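Local structure of Cel44C (Paenibacillus polymyxa, 2YIH) at residues S368-L380 and N398-N410. The protein hydrolyses the beta-1,4-glucan backbone of xyloglucan and cellulosic substrates as an endo-acting enzyme, this piece being its glycoside hydrolase family 44 portion. The protein carries 8 engineered substitutions. Numbering follows the deposited sequence. Where two conformers were deposited one is given.
Sequences SGGIAMTDVLGIL and NNYVSAAYKLYRN. With SO4 (sulfate ion), chain E.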
# COMPACT_ATOMS: atom_id res chain seq x y z
N SER A 368 11.40 9.39 14.09
CA SER A 368 11.67 7.96 13.78
C SER A 368 10.71 7.45 12.72
O SER A 368 11.10 6.63 11.91
CB SER A 368 11.59 7.03 15.01
OG SER A 368 10.30 7.06 15.66
N GLY A 369 9.45 7.90 12.76
CA GLY A 369 8.46 7.48 11.75
C GLY A 369 8.77 8.07 10.38
O GLY A 369 8.56 7.42 9.33
N GLY A 370 9.25 9.31 10.37
CA GLY A 370 9.62 9.98 9.13
C GLY A 370 10.80 9.28 8.46
O GLY A 370 10.81 9.04 7.25
N ILE A 371 11.82 9.00 9.25
CA ILE A 371 12.99 8.35 8.69
C ILE A 371 12.69 6.92 8.23
O ILE A 371 13.12 6.49 7.14
CB ILE A 371 14.19 8.42 9.64
CG1 ILE A 371 14.63 9.87 9.78
CG2 ILE A 371 15.36 7.55 9.11
CD1 ILE A 371 15.74 10.05 10.76
N ALA A 372 11.91 6.18 9.01
CA ALA A 372 11.50 4.84 8.56
C ALA A 372 10.84 4.91 7.18
O ALA A 372 11.20 4.15 6.28
CB ALA A 372 10.58 4.17 9.59
N MET A 373 9.93 5.87 6.99
CA MET A 373 9.20 5.97 5.74
C MET A 373 10.05 6.48 4.61
O MET A 373 9.84 6.10 3.46
CB MET A 373 7.96 6.86 5.90
CG MET A 373 6.82 6.14 6.57
SD MET A 373 6.18 4.77 5.57
CE MET A 373 5.19 5.58 4.30
N THR A 374 11.00 7.36 4.89
CA THR A 374 11.90 7.81 3.87
C THR A 374 12.73 6.62 3.35
O THR A 374 13.07 6.55 2.17
CB THR A 374 12.76 8.94 4.42
OG1 THR A 374 11.89 9.96 4.96
CG2 THR A 374 13.62 9.51 3.34
N ASP A 375 13.02 5.68 4.24
CA ASP A 375 13.77 4.50 3.81
C ASP A 375 12.81 3.56 3.01
O ASP A 375 13.12 3.10 1.92
CB ASP A 375 14.41 3.77 5.01
CG ASP A 375 15.53 2.81 4.60
OD1 ASP A 375 15.90 2.80 3.42
OD2 ASP A 375 15.99 2.03 5.46
N VAL A 376 11.62 3.34 3.56
CA VAL A 376 10.64 2.41 2.95
C VAL A 376 10.28 2.86 1.55
O VAL A 376 10.26 2.05 0.64
CB VAL A 376 9.35 2.27 3.84
CG1 VAL A 376 8.19 1.54 3.04
CG2 VAL A 376 9.69 1.52 5.18
N LEU A 377 10.06 4.15 1.31
CA LEU A 377 9.69 4.53 -0.05
C LEU A 377 10.82 4.24 -1.05
O LEU A 377 10.55 3.83 -2.18
CB LEU A 377 9.26 6.01 -0.14
CG LEU A 377 8.02 6.33 0.72
CD1 LEU A 377 7.75 7.87 0.74
CD2 LEU A 377 6.78 5.59 0.10
N GLY A 378 12.07 4.47 -0.63
CA GLY A 378 13.25 4.13 -1.48
C GLY A 378 13.30 2.62 -1.77
O GLY A 378 13.54 2.18 -2.91
N ILE A 379 13.11 1.85 -0.71
CA ILE A 379 13.16 0.41 -0.78
C ILE A 379 12.06 -0.13 -1.71
O ILE A 379 12.34 -0.96 -2.58
CB ILE A 379 13.03 -0.22 0.62
CG1 ILE A 379 14.28 0.12 1.48
CG2 ILE A 379 12.77 -1.74 0.53
CD1 ILE A 379 14.06 -0.13 2.97
N LEU A 380 10.81 0.30 -1.50
CA LEU A 380 9.74 -0.20 -2.35
C LEU A 380 10.02 0.12 -3.79
O LEU A 380 9.73 -0.70 -4.69
CB LEU A 380 8.39 0.41 -1.95
CG LEU A 380 7.93 0.04 -0.55
CD1 LEU A 380 6.73 0.97 -0.17
CD2 LEU A 380 7.55 -1.45 -0.43
N ASN A 398 -0.46 13.24 10.60
CA ASN A 398 0.65 12.29 10.71
C ASN A 398 1.84 13.02 10.08
O ASN A 398 2.28 12.71 8.98
CB ASN A 398 0.36 11.01 9.90
CG ASN A 398 -0.73 10.09 10.54
OD1 ASN A 398 -1.42 10.44 11.56
ND2 ASN A 398 -0.92 8.95 9.92
N ASN A 399 2.38 13.95 10.84
CA ASN A 399 3.25 14.99 10.27
C ASN A 399 4.51 14.41 9.67
O ASN A 399 4.97 14.91 8.66
CB ASN A 399 3.63 16.03 11.33
CG ASN A 399 2.46 16.92 11.69
OD1 ASN A 399 1.71 17.40 10.82
ND2 ASN A 399 2.25 17.08 12.99
N TYR A 400 5.10 13.41 10.32
CA TYR A 400 6.39 12.88 9.83
C TYR A 400 6.22 11.85 8.71
O TYR A 400 7.12 11.70 7.86
CB TYR A 400 7.27 12.40 10.98
CG TYR A 400 8.09 13.51 11.61
CD1 TYR A 400 9.18 14.06 10.94
CD2 TYR A 400 7.72 14.06 12.86
CE1 TYR A 400 9.96 15.07 11.51
CE2 TYR A 400 8.49 15.06 13.44
CZ TYR A 400 9.56 15.60 12.75
OH TYR A 400 10.32 16.60 13.32
N VAL A 401 5.05 11.21 8.63
CA VAL A 401 4.75 10.40 7.44
C VAL A 401 4.57 11.30 6.23
O VAL A 401 5.12 11.05 5.15
CB VAL A 401 3.52 9.48 7.67
CG1 VAL A 401 3.15 8.74 6.34
CG2 VAL A 401 3.86 8.47 8.75
N SER A 402 3.81 12.38 6.39
CA SER A 402 3.61 13.32 5.30
C SER A 402 4.95 13.90 4.88
O SER A 402 5.19 14.08 3.70
CB SER A 402 2.62 14.42 5.70
OG SER A 402 1.31 13.90 5.89
N ALA A 403 5.83 14.18 5.85
CA ALA A 403 7.18 14.68 5.52
C ALA A 403 7.96 13.74 4.59
O ALA A 403 8.52 14.17 3.60
CB ALA A 403 8.03 14.94 6.80
N ALA A 404 7.89 12.45 4.88
CA ALA A 404 8.59 11.45 4.06
C ALA A 404 8.06 11.47 2.63
O ALA A 404 8.87 11.46 1.68
CB ALA A 404 8.46 10.04 4.68
N TYR A 405 6.74 11.48 2.46
CA TYR A 405 6.19 11.56 1.09
C TYR A 405 6.64 12.84 0.40
O TYR A 405 7.00 12.81 -0.77
CB TYR A 405 4.65 11.45 1.04
CG TYR A 405 4.18 10.02 1.23
CD1 TYR A 405 4.18 9.10 0.16
CD2 TYR A 405 3.76 9.59 2.49
CE1 TYR A 405 3.78 7.76 0.36
CE2 TYR A 405 3.34 8.27 2.69
CZ TYR A 405 3.37 7.36 1.62
OH TYR A 405 3.04 6.04 1.81
N LYS A 406 6.52 13.96 1.10
CA LYS A 406 6.87 15.25 0.49
C LYS A 406 8.35 15.26 0.13
O LYS A 406 8.72 15.84 -0.88
CB LYS A 406 6.52 16.42 1.42
CG LYS A 406 5.01 16.58 1.50
CD LYS A 406 4.54 17.43 2.70
CE LYS A 406 4.97 18.87 2.54
NZ LYS A 406 4.81 19.62 3.84
N LEU A 407 9.20 14.63 0.94
CA LEU A 407 10.63 14.61 0.59
C LEU A 407 10.88 13.94 -0.77
O LEU A 407 11.78 14.38 -1.55
CB LEU A 407 11.49 13.99 1.71
CG LEU A 407 13.00 14.22 1.54
CD1 LEU A 407 13.35 15.65 1.86
CD2 LEU A 407 13.76 13.28 2.50
N TYR A 408 10.08 12.91 -1.08
CA TYR A 408 10.15 12.25 -2.40
C TYR A 408 9.36 12.95 -3.51
O TYR A 408 9.74 12.83 -4.69
CB TYR A 408 9.64 10.79 -2.29
CG TYR A 408 10.70 9.83 -1.79
CD1 TYR A 408 11.02 9.76 -0.44
CD2 TYR A 408 11.47 9.09 -2.68
CE1 TYR A 408 12.01 8.93 0.02
CE2 TYR A 408 12.46 8.20 -2.22
CZ TYR A 408 12.75 8.16 -0.89
OH TYR A 408 13.73 7.31 -0.39
N ARG A 409 8.24 13.61 -3.16
CA ARG A 409 7.25 13.95 -4.17
C ARG A 409 6.86 15.42 -4.22
O ARG A 409 6.19 15.85 -5.14
CB ARG A 409 6.00 13.06 -4.03
CG ARG A 409 6.29 11.58 -4.22
CD ARG A 409 6.38 11.21 -5.72
NE ARG A 409 5.08 11.44 -6.36
CZ ARG A 409 4.85 11.29 -7.66
NH1 ARG A 409 5.83 10.85 -8.46
NH2 ARG A 409 3.62 11.55 -8.14
N ASN A 410 7.32 16.22 -3.24
CA ASN A 410 7.03 17.64 -3.28
C ASN A 410 8.02 18.35 -2.38
O ASN A 410 7.65 18.92 -1.35
CB ASN A 410 5.59 17.94 -2.81
CG ASN A 410 5.27 19.42 -2.81
OD1 ASN A 410 5.97 20.23 -3.45
ND2 ASN A 410 4.23 19.80 -2.05
S SO4 E . 4.21 10.70 -11.76
O1 SO4 E . 4.40 11.85 -12.65
O2 SO4 E . 5.49 10.41 -11.13
O3 SO4 E . 3.16 11.02 -10.79
O4 SO4 E . 3.75 9.59 -12.59
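Y408 and L377 meet because each has its CG anti to its own carbonyl carbon (chi1 -83° for Y408), which turns one face of the Y408 ring to L377. L377 CB sits over the middle of that ring, 4.1 Å from the Y408 centroid, while the CD1 branch of L377 turns to a face of Y405, displaced from the ring centre. One leucine thus packs on two tyrosines a turn apart. The Y408 hydroxyl donates to the backbone oxygen of T374, with OH to O at 2.8 Å and a C=O...donor angle of 161°, nearly in line with the carbonyl. This bond fixes the far end of the ring against helix 367-382; in the conformer given, T374 CG2 adds an apolar touch, 3.7 Å from Y408 CE1.

In that same conformer T374 OG1 turns back to G370 O, which also accepts from T374 N on the opposite face of its carbonyl plane, so two donors grip that oxygen. The helices come close at A404, whose CB lies 3.4 Å from M373 CB, short for two carbons. M373 folds back along its chain and brings CE to within 3.6 Å of Y405 CE2. At the N-terminal end, G370 lets the backbones approach, its CA making a CA-H...O contact of 3.3 Å with Y400 O.

Y359 of strand 353-359 touches M373, L377 and Y405, whereas F480 and V450 of the nine-stranded sheet reach T374 from another part of the fold. Small residues at the approach, an axis separation of 7.6 Å and a crossing angle of -31° describe a close, roughly parallel helix pair: the helices that follow strands 353-359 and 387-390, the last two strands of the TIM barrel, packed side by side where the barrel meets the beta-sheet domain.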